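Hydrogenase maturation factor (Thermoanaerobacter tengcongensis, PDB 3VTH) probably transfers the carbamoyl group of carbamoyl phosphate, at the cost of ATP, to the C-terminal cysteine of HypE during [NiFe]-hydrogenase maturation. Local coordinates at residues Pro336-Leu345 with Leu357-Asp367; Gly225-Leu233 with Phe323-Asn331. All coordinates share one frame; numbering follows the deposited sequence. Where two conformers were deposited one is given.

Interaction 1 of 2, residues Pro336-Leu345 with Leu357-Asp367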
loop_
_atom_site.group_PDB
_atom_site.type_symbol
_atom_site.label_atom_id
_atom_site.label_comp_id
_atom_site.label_asym_id
_atom_site.label_seq_id
_atom_site.Cartn_x
_atom_site.Cartn_y
_atom_site.Cartn_z
ATOM N N PRO A 336 -0.529 -16.017 3.238
ATOM C CA PRO A 336 0.245 -14.895 3.809
ATOM C C PRO A 336 1.763 -15.168 3.833
ATOM O O PRO A 336 2.185 -16.305 4.062
ATOM C CB PRO A 336 -0.267 -14.798 5.251
ATOM C CG PRO A 336 -1.567 -15.570 5.283
ATOM C CD PRO A 336 -1.481 -16.607 4.205
ATOM N N ILE A 337 2.557 -14.126 3.599
ATOM C CA ILE A 337 4.016 -14.176 3.741
ATOM C C ILE A 337 4.453 -14.840 5.065
ATOM O O ILE A 337 3.896 -14.543 6.129
ATOM C CB ILE A 337 4.616 -12.732 3.591
ATOM C CG1 ILE A 337 6.147 -12.747 3.529
ATOM C CG2 ILE A 337 4.085 -11.747 4.705
ATOM C CD1 ILE A 337 6.744 -11.330 3.208
ATOM N N CYS A 338 5.407 -15.773 4.984
ATOM C CA CYS A 338 5.959 -16.436 6.168
ATOM C C CYS A 338 6.732 -15.433 7.004
ATOM O O CYS A 338 7.431 -14.594 6.454
ATOM C CB CYS A 338 6.927 -17.556 5.771
ATOM S SG CYS A 338 6.132 -18.977 5.041
ATOM N N LYS A 339 6.631 -15.538 8.322
ATOM C CA LYS A 339 7.365 -14.620 9.200
ATOM C C LYS A 339 8.309 -15.298 10.200
ATOM O O LYS A 339 9.202 -14.646 10.740
ATOM C CB LYS A 339 6.404 -13.684 9.940
ATOM C CG LYS A 339 5.649 -14.311 11.102
ATOM C CD LYS A 339 5.132 -13.200 12.017
ATOM C CE LYS A 339 4.537 -13.740 13.298
ATOM N NZ LYS A 339 5.631 -14.202 14.194
ATOM N N ASP A 340 8.137 -16.588 10.445
ATOM C CA ASP A 340 8.943 -17.339 11.414
ATOM C C ASP A 340 9.899 -18.312 10.714
ATOM O O ASP A 340 9.531 -18.881 9.676
ATOM C CB ASP A 340 8.012 -18.141 12.328
ATOM C CG ASP A 340 7.133 -17.258 13.193
ATOM O OD1 ASP A 340 7.480 -16.073 13.401
ATOM O OD2 ASP A 340 6.093 -17.760 13.678
ATOM N N ASN A 341 11.082 -18.531 11.289
ATOM C CA ASN A 341 12.039 -19.492 10.733
ATOM C C ASN A 341 11.413 -20.869 10.493
ATOM O O ASN A 341 11.505 -21.425 9.377
ATOM C CB ASN A 341 13.280 -19.601 11.627
ATOM C CG ASN A 341 14.081 -18.303 11.688
ATOM O OD1 ASN A 341 14.191 -17.581 10.703
ATOM N ND2 ASN A 341 14.648 -18.010 12.849
ATOM N N GLU A 342 10.763 -21.414 11.525
ATOM C CA GLU A 342 10.180 -22.757 11.432
ATOM C C GLU A 342 9.130 -22.851 10.327
ATOM O O GLU A 342 9.088 -23.834 9.595
ATOM C CB GLU A 342 9.543 -23.175 12.749
ATOM C CG GLU A 342 10.527 -23.595 13.794
ATOM C CD GLU A 342 9.938 -23.539 15.196
ATOM O OE1 GLU A 342 9.796 -22.423 15.736
ATOM O OE2 GLU A 342 9.637 -24.611 15.758
ATOM N N GLU A 343 8.289 -21.818 10.246
ATOM C CA GLU A 343 7.223 -21.692 9.259
ATOM C C GLU A 343 7.810 -21.705 7.849
ATOM O O GLU A 343 7.339 -22.450 6.973
ATOM C CB GLU A 343 6.449 -20.383 9.526
ATOM C CG GLU A 343 5.361 -20.028 8.529
ATOM C CD GLU A 343 4.689 -18.665 8.801
ATOM O OE1 GLU A 343 5.274 -17.772 9.484
ATOM O OE2 GLU A 343 3.560 -18.493 8.290
ATOM N N ALA A 344 8.855 -20.903 7.646
ATOM C CA ALA A 344 9.500 -20.788 6.338
ATOM C C ALA A 344 10.121 -22.113 5.872
ATOM O O ALA A 344 9.913 -22.542 4.739
ATOM C CB ALA A 344 10.542 -19.677 6.352
ATOM N N LEU A 345 10.861 -22.764 6.757
ATOM C CA LEU A 345 11.510 -24.035 6.425
ATOM C C LEU A 345 10.509 -25.134 6.064
ATOM O O LEU A 345 10.783 -25.988 5.213
ATOM C CB LEU A 345 12.396 -24.485 7.585
ATOM C CG LEU A 345 13.685 -23.693 7.830
ATOM C CD1 LEU A 345 14.178 -23.991 9.240
ATOM C CD2 LEU A 345 14.770 -24.045 6.795
ATOM N N LEU A 357 18.313 -17.365 7.411
ATOM C CA LEU A 357 17.529 -17.133 8.617
ATOM C C LEU A 357 18.182 -16.065 9.506
ATOM O O LEU A 357 19.319 -15.671 9.269
ATOM C CB LEU A 357 17.496 -18.445 9.403
ATOM C CG LEU A 357 16.446 -19.547 9.234
ATOM C CD1 LEU A 357 15.717 -19.586 7.880
ATOM C CD2 LEU A 357 17.036 -20.887 9.591
ATOM N N ASN A 358 17.452 -15.599 10.527
ATOM C CA ASN A 358 18.070 -14.877 11.634
ATOM C C ASN A 358 17.252 -15.074 12.909
ATOM O O ASN A 358 16.114 -15.553 12.852
ATOM C CB ASN A 358 18.280 -13.384 11.297
ATOM C CG ASN A 358 16.991 -12.593 11.263
ATOM O OD1 ASN A 358 16.272 -12.490 12.273
ATOM N ND2 ASN A 358 16.705 -11.987 10.109
ATOM N N ASN A 359 17.821 -14.716 14.057
ATOM C CA ASN A 359 17.133 -14.970 15.314
ATOM C C ASN A 359 16.486 -13.732 15.927
ATOM O O ASN A 359 16.246 -13.712 17.116
ATOM C CB ASN A 359 18.078 -15.668 16.317
ATOM C CG ASN A 359 19.310 -14.835 16.632
ATOM O OD1 ASN A 359 19.588 -13.826 15.969
ATOM N ND2 ASN A 359 20.041 -15.232 17.652
ATOM N N ARG A 360 16.194 -12.703 15.127
ATOM C CA ARG A 360 15.393 -11.573 15.626
ATOM C C ARG A 360 13.929 -11.828 15.272
ATOM O O ARG A 360 13.562 -11.823 14.089
ATOM C CB ARG A 360 15.864 -10.219 15.044
ATOM C CG ARG A 360 15.092 -8.987 15.606
ATOM C CD ARG A 360 15.592 -7.637 15.045
ATOM N NE ARG A 360 15.552 -7.600 13.576
ATOM C CZ ARG A 360 16.295 -6.792 12.821
ATOM N NH1 ARG A 360 17.131 -5.936 13.385
ATOM N NH2 ARG A 360 16.202 -6.831 11.496
ATOM N N ASP A 361 13.094 -12.053 16.281
ATOM C CA ASP A 361 11.656 -12.298 16.039
ATOM C C ASP A 361 10.996 -11.201 15.221
ATOM O O ASP A 361 11.241 -10.013 15.434
ATOM C CB ASP A 361 10.886 -12.456 17.344
ATOM C CG ASP A 361 11.182 -13.768 18.046
ATOM O OD1 ASP A 361 10.587 -13.983 19.121
ATOM O OD2 ASP A 361 11.993 -14.591 17.533
ATOM N N ILE A 362 10.183 -11.613 14.252
ATOM C CA ILE A 362 9.305 -10.680 13.550
ATOM C C ILE A 362 7.983 -10.795 14.287
ATOM O O ILE A 362 7.392 -11.879 14.341
ATOM C CB ILE A 362 9.130 -11.028 12.052
ATOM C CG1 ILE A 362 10.466 -10.880 11.313
ATOM C CG2 ILE A 362 8.005 -10.136 11.396
ATOM C CD1 ILE A 362 10.464 -11.475 9.868
ATOM N N VAL A 363 7.553 -9.693 14.897
ATOM C CA VAL A 363 6.303 -9.670 15.633
ATOM C C VAL A 363 5.120 -9.463 14.696
ATOM O O VAL A 363 4.108 -10.155 14.799
ATOM C CB VAL A 363 6.307 -8.558 16.733
ATOM C CG1 VAL A 363 4.983 -8.551 17.479
ATOM C CG2 VAL A 363 7.506 -8.800 17.712
ATOM N N ASN A 364 5.260 -8.496 13.795
ATOM C CA ASN A 364 4.197 -8.128 12.884
ATOM C C ASN A 364 4.695 -8.259 11.455
ATOM O O ASN A 364 5.489 -7.441 10.994
ATOM C CB ASN A 364 3.738 -6.682 13.172
ATOM C CG ASN A 364 3.337 -6.479 14.639
ATOM O OD1 ASN A 364 3.956 -5.685 15.367
ATOM N ND2 ASN A 364 2.328 -7.219 15.087
ATOM N N ARG A 365 4.242 -9.285 10.745
ATOM C CA ARG A 365 4.713 -9.460 9.365
ATOM C C ARG A 365 4.101 -8.353 8.509
ATOM O O ARG A 365 3.041 -7.808 8.861
ATOM C CB ARG A 365 4.328 -10.847 8.834
ATOM C CG ARG A 365 2.930 -10.909 8.213
ATOM C CD ARG A 365 2.541 -12.336 8.020
ATOM N NE ARG A 365 2.141 -12.966 9.276
ATOM C CZ ARG A 365 2.127 -14.277 9.469
ATOM N NH1 ARG A 365 2.515 -15.101 8.491
ATOM N NH2 ARG A 365 1.756 -14.767 10.641
ATOM N N ILE A 366 4.768 -8.001 7.402
ATOM C CA ILE A 366 4.296 -6.925 6.534
ATOM C C ILE A 366 4.953 -7.027 5.158
ATOM O O ILE A 366 6.160 -7.166 5.052
ATOM C CB ILE A 366 4.525 -5.506 7.189
ATOM C CG1 ILE A 366 3.972 -4.375 6.318
ATOM C CG2 ILE A 366 6.017 -5.270 7.530
ATOM C CD1 ILE A 366 3.723 -3.026 7.107
ATOM N N ASP A 367 4.144 -6.991 4.104
ATOM C CA ASP A 367 4.676 -7.081 2.743
ATOM C C ASP A 367 5.396 -5.817 2.292
ATOM O O ASP A 367 5.216 -4.755 2.877
ATOM C CB ASP A 367 3.525 -7.381 1.775
ATOM C CG ASP A 367 3.129 -8.839 1.802
ATOM O OD1 ASP A 367 3.948 -9.687 1.389
ATOM O OD2 ASP A 367 2.011 -9.139 2.266
HETATM O O HOH W 1 1.326 -12.010 2.385
HETATM O O HOH W 2 10.065 -14.324 13.265
#

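Interaction 2 of 2, residues Gly225-Leu233 with Phe323-Asn331. With MG (magnesium ion), chain G; APC (diphosphomethylphosphonic acid adenosyl ester), chain F.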
loop_
_atom_site.group_PDB
_atom_site.type_symbol
_atom_site.label_atom_id
_atom_site.label_comp_id
_atom_site.label_asym_id
_atom_site.label_seq_id
_atom_site.Cartn_x
_atom_site.Cartn_y
_atom_site.Cartn_z
ATOM N N GLY A 225 9.153 -10.211 6.671
ATOM C CA GLY A 225 8.917 -11.635 6.500
ATOM C C GLY A 225 9.954 -12.196 5.563
ATOM O O GLY A 225 10.982 -11.563 5.322
ATOM N N PHE A 226 9.677 -13.376 5.019
ATOM C CA PHE A 226 10.602 -14.033 4.114
ATOM C C PHE A 226 10.292 -13.634 2.673
ATOM O O PHE A 226 9.121 -13.444 2.330
ATOM C CB PHE A 226 10.506 -15.561 4.265
ATOM C CG PHE A 226 11.263 -16.091 5.446
ATOM C CD1 PHE A 226 12.524 -16.659 5.279
ATOM C CD2 PHE A 226 10.743 -15.968 6.737
ATOM C CE1 PHE A 226 13.243 -17.119 6.361
ATOM C CE2 PHE A 226 11.457 -16.444 7.832
ATOM C CZ PHE A 226 12.706 -17.019 7.643
ATOM N N HIS A 227 11.336 -13.530 1.851
ATOM C CA HIS A 227 11.192 -13.354 0.406
ATOM C C HIS A 227 12.026 -14.390 -0.342
ATOM O O HIS A 227 13.030 -14.892 0.176
ATOM C CB HIS A 227 11.571 -11.921 -0.023
ATOM C CG HIS A 227 10.623 -10.894 0.506
ATOM N ND1 HIS A 227 10.755 -10.352 1.770
ATOM C CD2 HIS A 227 9.474 -10.390 -0.002
ATOM C CE1 HIS A 227 9.747 -9.529 2.001
ATOM N NE2 HIS A 227 8.954 -9.536 0.944
ATOM N N LEU A 228 11.588 -14.719 -1.546
ATOM C CA LEU A 228 12.291 -15.683 -2.384
ATOM C C LEU A 228 12.973 -14.883 -3.450
ATOM O O LEU A 228 12.354 -13.996 -4.066
ATOM C CB LEU A 228 11.319 -16.671 -3.018
ATOM C CG LEU A 228 10.572 -17.577 -2.042
ATOM C CD1 LEU A 228 9.214 -18.021 -2.603
ATOM C CD2 LEU A 228 11.451 -18.768 -1.656
ATOM N N ALA A 229 14.246 -15.195 -3.663
ATOM C CA ALA A 229 15.077 -14.483 -4.618
ATOM C C ALA A 229 15.759 -15.419 -5.601
ATOM O O ALA A 229 16.139 -16.552 -5.252
ATOM C CB ALA A 229 16.119 -13.634 -3.880
ATOM N N VAL A 230 15.879 -14.940 -6.838
ATOM C CA VAL A 230 16.705 -15.560 -7.862
ATOM C C VAL A 230 17.365 -14.454 -8.671
ATOM O O VAL A 230 16.901 -13.316 -8.668
ATOM C CB VAL A 230 15.906 -16.505 -8.841
ATOM C CG1 VAL A 230 15.340 -17.707 -8.111
ATOM C CG2 VAL A 230 14.803 -15.754 -9.635
ATOM N N ASN A 231 18.429 -14.804 -9.390
ATOM C CA ASN A 231 19.006 -13.926 -10.401
ATOM C C ASN A 231 17.945 -13.489 -11.420
ATOM O O ASN A 231 17.440 -14.314 -12.191
ATOM C CB ASN A 231 20.152 -14.672 -11.111
ATOM C CG ASN A 231 20.892 -13.819 -12.124
ATOM O OD1 ASN A 231 20.480 -12.710 -12.460
ATOM N ND2 ASN A 231 22.002 -14.339 -12.614
ATOM N N ALA A 232 17.643 -12.194 -11.454
ATOM C CA ALA A 232 16.636 -11.657 -12.394
ATOM C C ALA A 232 17.108 -11.618 -13.855
ATOM O O ALA A 232 16.335 -11.262 -14.752
ATOM C CB ALA A 232 16.159 -10.270 -11.945
ATOM N N LEU A 233 18.376 -11.961 -14.092
ATOM C CA LEU A 233 18.881 -12.102 -15.463
ATOM C C LEU A 233 18.884 -13.567 -15.918
ATOM O O LEU A 233 19.184 -13.869 -17.090
ATOM C CB LEU A 233 20.304 -11.514 -15.608
ATOM C CG LEU A 233 20.576 -10.028 -15.303
ATOM C CD1 LEU A 233 22.021 -9.665 -15.679
ATOM C CD2 LEU A 233 19.623 -9.127 -16.039
ATOM N N PHE A 323 24.222 -8.786 -10.454
ATOM C CA PHE A 323 22.954 -8.915 -11.169
ATOM C C PHE A 323 21.827 -8.512 -10.243
ATOM O O PHE A 323 21.935 -8.712 -9.031
ATOM C CB PHE A 323 22.739 -10.349 -11.735
ATOM C CG PHE A 323 23.027 -11.466 -10.747
ATOM C CD1 PHE A 323 22.125 -11.771 -9.714
ATOM C CD2 PHE A 323 24.204 -12.206 -10.847
ATOM C CE1 PHE A 323 22.397 -12.801 -8.795
ATOM C CE2 PHE A 323 24.486 -13.241 -9.951
ATOM C CZ PHE A 323 23.583 -13.539 -8.918
ATOM N N PRO A 324 20.748 -7.928 -10.801
ATOM C CA PRO A 324 19.581 -7.644 -9.975
ATOM C C PRO A 324 18.869 -8.941 -9.612
ATOM O O PRO A 324 19.074 -9.971 -10.273
ATOM C CB PRO A 324 18.686 -6.789 -10.884
ATOM C CG PRO A 324 19.405 -6.650 -12.207
ATOM C CD PRO A 324 20.529 -7.613 -12.229
ATOM N N ILE A 325 18.038 -8.902 -8.578
ATOM C CA ILE A 325 17.358 -10.117 -8.140
ATOM C C ILE A 325 15.855 -9.936 -7.970
ATOM O O ILE A 325 15.405 -8.913 -7.478
ATOM C CB ILE A 325 17.946 -10.648 -6.811
ATOM C CG1 ILE A 325 17.896 -9.544 -5.735
ATOM C CG2 ILE A 325 19.384 -11.186 -7.031
ATOM C CD1 ILE A 325 18.347 -9.975 -4.330
ATOM N N VAL A 326 15.095 -10.963 -8.344
ATOM C CA VAL A 326 13.682 -11.075 -7.993
ATOM C C VAL A 326 13.565 -11.078 -6.473
ATOM O O VAL A 326 14.412 -11.645 -5.785
ATOM C CB VAL A 326 13.084 -12.382 -8.548
ATOM C CG1 VAL A 326 11.684 -12.660 -7.973
ATOM C CG2 VAL A 326 13.041 -12.322 -10.068
ATOM N N MET A 327 12.544 -10.396 -5.963
ATOM C CA MET A 327 12.144 -10.507 -4.576
ATOM C C MET A 327 10.637 -10.692 -4.603
ATOM O O MET A 327 9.898 -9.754 -4.937
ATOM C CB MET A 327 12.499 -9.234 -3.793
ATOM C CG MET A 327 13.978 -9.074 -3.532
ATOM S SD MET A 327 14.546 -10.298 -2.336
ATOM C CE MET A 327 14.428 -9.355 -0.810
ATOM N N THR A 328 10.190 -11.895 -4.272
ATOM C CA THR A 328 8.767 -12.194 -4.223
ATOM C C THR A 328 8.513 -12.733 -2.834
ATOM O O THR A 328 9.420 -13.266 -2.206
ATOM C CB THR A 328 8.326 -13.183 -5.353
ATOM O OG1 THR A 328 6.890 -13.284 -5.378
ATOM C CG2 THR A 328 8.931 -14.567 -5.163
ATOM N N SER A 329 7.296 -12.579 -2.332
ATOM C CA SER A 329 7.059 -12.922 -0.943
ATOM C C SER A 329 7.184 -14.437 -0.748
ATOM O O SER A 329 6.830 -15.228 -1.627
ATOM C CB SER A 329 5.710 -12.367 -0.457
ATOM O OG SER A 329 4.637 -13.020 -1.104
ATOM N N GLY A 330 7.733 -14.811 0.402
ATOM C CA GLY A 330 8.009 -16.199 0.738
ATOM C C GLY A 330 6.783 -16.901 1.276
ATOM O O GLY A 330 6.537 -16.903 2.486
ATOM N N ASN A 331 6.011 -17.477 0.358
ATOM C CA ASN A 331 4.805 -18.240 0.671
ATOM C C ASN A 331 4.424 -19.052 -0.561
ATOM O O ASN A 331 4.897 -18.758 -1.669
ATOM C CB ASN A 331 3.652 -17.312 1.080
ATOM C CG ASN A 331 3.502 -16.106 0.153
ATOM O OD1 ASN A 331 4.055 -15.037 0.423
ATOM N ND2 ASN A 331 2.744 -16.270 -0.940
HETATM MG MG MG G . 3.137 -12.116 -2.297
HETATM P PG APC F . 1.353 -14.268 -3.974
HETATM O O1G APC F . 2.532 -13.999 -3.074
HETATM O O2G APC F . 1.760 -14.924 -5.271
HETATM O O3G APC F . 0.202 -14.963 -3.306
HETATM P PB APC F . 1.412 -11.442 -4.536
HETATM O O1B APC F . 1.669 -10.993 -3.131
HETATM O O2B APC F . 0.471 -10.558 -5.330
HETATM O O3B APC F . 0.685 -12.874 -4.441
HETATM P PA APC F . 4.481 -10.846 -4.856
HETATM O O1A APC F . 5.564 -11.118 -5.874
HETATM O O2A APC F . 4.828 -11.185 -3.452
HETATM C C3A APC F . 2.972 -11.710 -5.441
HETATM O "O5'" APC F . 4.104 -9.279 -4.823
HETATM C "C5'" APC F . 4.604 -8.320 -5.749
HETATM C "C4'" APC F . 3.452 -7.407 -6.163
HETATM O "O4'" APC F . 4.013 -6.382 -6.991
HETATM C "C3'" APC F . 2.427 -8.172 -7.004
HETATM O "O3'" APC F . 1.078 -7.806 -6.665
HETATM C "C2'" APC F . 2.710 -7.705 -8.416
HETATM O "O2'" APC F . 1.570 -7.842 -9.286
HETATM C "C1'" APC F . 3.242 -6.291 -8.188
HETATM N N9 APC F . 4.073 -5.971 -9.343
HETATM C C8 APC F . 5.327 -6.423 -9.616
HETATM N N7 APC F . 5.740 -5.939 -10.814
HETATM C C5 APC F . 4.740 -5.178 -11.309
HETATM C C6 APC F . 4.500 -4.379 -12.531
HETATM N N6 APC F . 5.443 -4.279 -13.490
HETATM N N1 APC F . 3.312 -3.748 -12.652
HETATM C C2 APC F . 2.357 -3.815 -11.701
HETATM N N3 APC F . 2.486 -4.522 -10.567
HETATM C C4 APC F . 3.642 -5.205 -10.332
HETATM O O HOH W 3 1.914 -12.511 -0.486
#

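Interaction 1 of 2, residues Pro336-Leu345 with Leu357-Asp367
Lys-339 lays its alkyl chain over one face of the Arg-365 guanidinium, and the two like charges stay apart, Lys-339 NZ being 5.3 Å from Arg-365 NH2. Lys-339 CG sits above the centre of the group, 3.9 Å from Arg-365 CZ. A bend at the end of the lysine chain (chi4 74°) turns Lys-339 NZ to Ile-362 O, 2.9 Å away and nearly in line with the C=O bond. Asp-340 has two deposited conformers; in one, its OD1 also meets this ammonium. With Lys-339 cut back to an alanine, Ile-362 O would probably lose its ammonium donor and the guanidinium the methylenes over that face. In its own plane, Arg-365 NH1 donates to Ile-337 O at 2.8 Å. A looser salt bridge joins Arg-365 NH1 to Glu-343 OE2 at 3.6 Å, with carboxylate and guanidinium almost perpendicular. Glu-343 OE1 accepts from the backbone N of both Lys-339 and Asp-340, which fixes the turn into helix 341-347. Further along, Asn-341 ND2 makes a straight bond (171°) to Asn-358 O. Water 1 bridges Ile-337 N and Asp-367 OD2. Loop 359-367 runs alongside the loop leading into helix 341-347 and ends at Asp-367, close to the magnesium-nucleotide site of the YrdC-like domain.

Interaction 2 of 2, residues Gly225-Leu233 with Phe323-Asn331
Leu-228 N donates to Thr-328 O at 2.7 Å, a short and nearly straight bond (166°). Leu-228 O in turn accepts from Thr-328 N at 3.0 Å, in the carbonyl plane. The two bonds make a hydrogen-bonded antiparallel pair within the mixed sheet of the YrdC-like domain. The side chains of Leu-228 and Thr-328 lie on the same face, and Leu-241 of helix 235-245 packs on both. Val-326 N to Val-230 O and Ala-232 N to Pro-324 O carry the pairing on. At the other end, Gly-330 N reaches Phe-226 O at 2.7 Å, from above the carbonyl plane. Gly-330 is the centre of an inverse gamma turn.

Asn-231 stacks its amide on one face of the Phe-323 ring, the planes 16° apart. Asn-231 CG lies toward the rim, 3.4 Å from Phe-323 CD1. With CG trans to the backbone N (chi1 -176°), the amide reaches over the ring. Asn-231 OD1 also accepts from Leu-233 N at 2.8 Å, an Asx turn that fixes the amide.

The same strand end, from Thr-328 to Asn-331, grips the nucleotide analogue. Thr-328 OG1 donates to APC O1A at 2.6 Å, and Asn-331 ND2 to APC O1G. Ser-329 OG binds the magnesium ion at 2.1 Å and donates to Asn-331 OD1 at 2.6 Å.

Interactions 1 and 2 have centres about 15 Å apart and meet at Cys-338. Cys-338 O lies 2.9 Å from Phe-226 N and Cys-338 N lies 3.0 Å from Gly-330 O, both probable hydrogen bonds. Ile-337 packs there too, with Ile-337 CG1 at 3.3 Å from Phe-226 O. Ile-337 and Cys-338 therefore lie against both segments of interaction 2. Strand 325-329 and helix 341-347 follow each other in the chain, and both contacts reach the same sheet. Both also reach the magnesium site. Ser-329 binds the ion; the Asp-367 side chain comes within about 4 Å of the ion and of the Ser-329 side chain (nearest atoms), too far to coordinate it here.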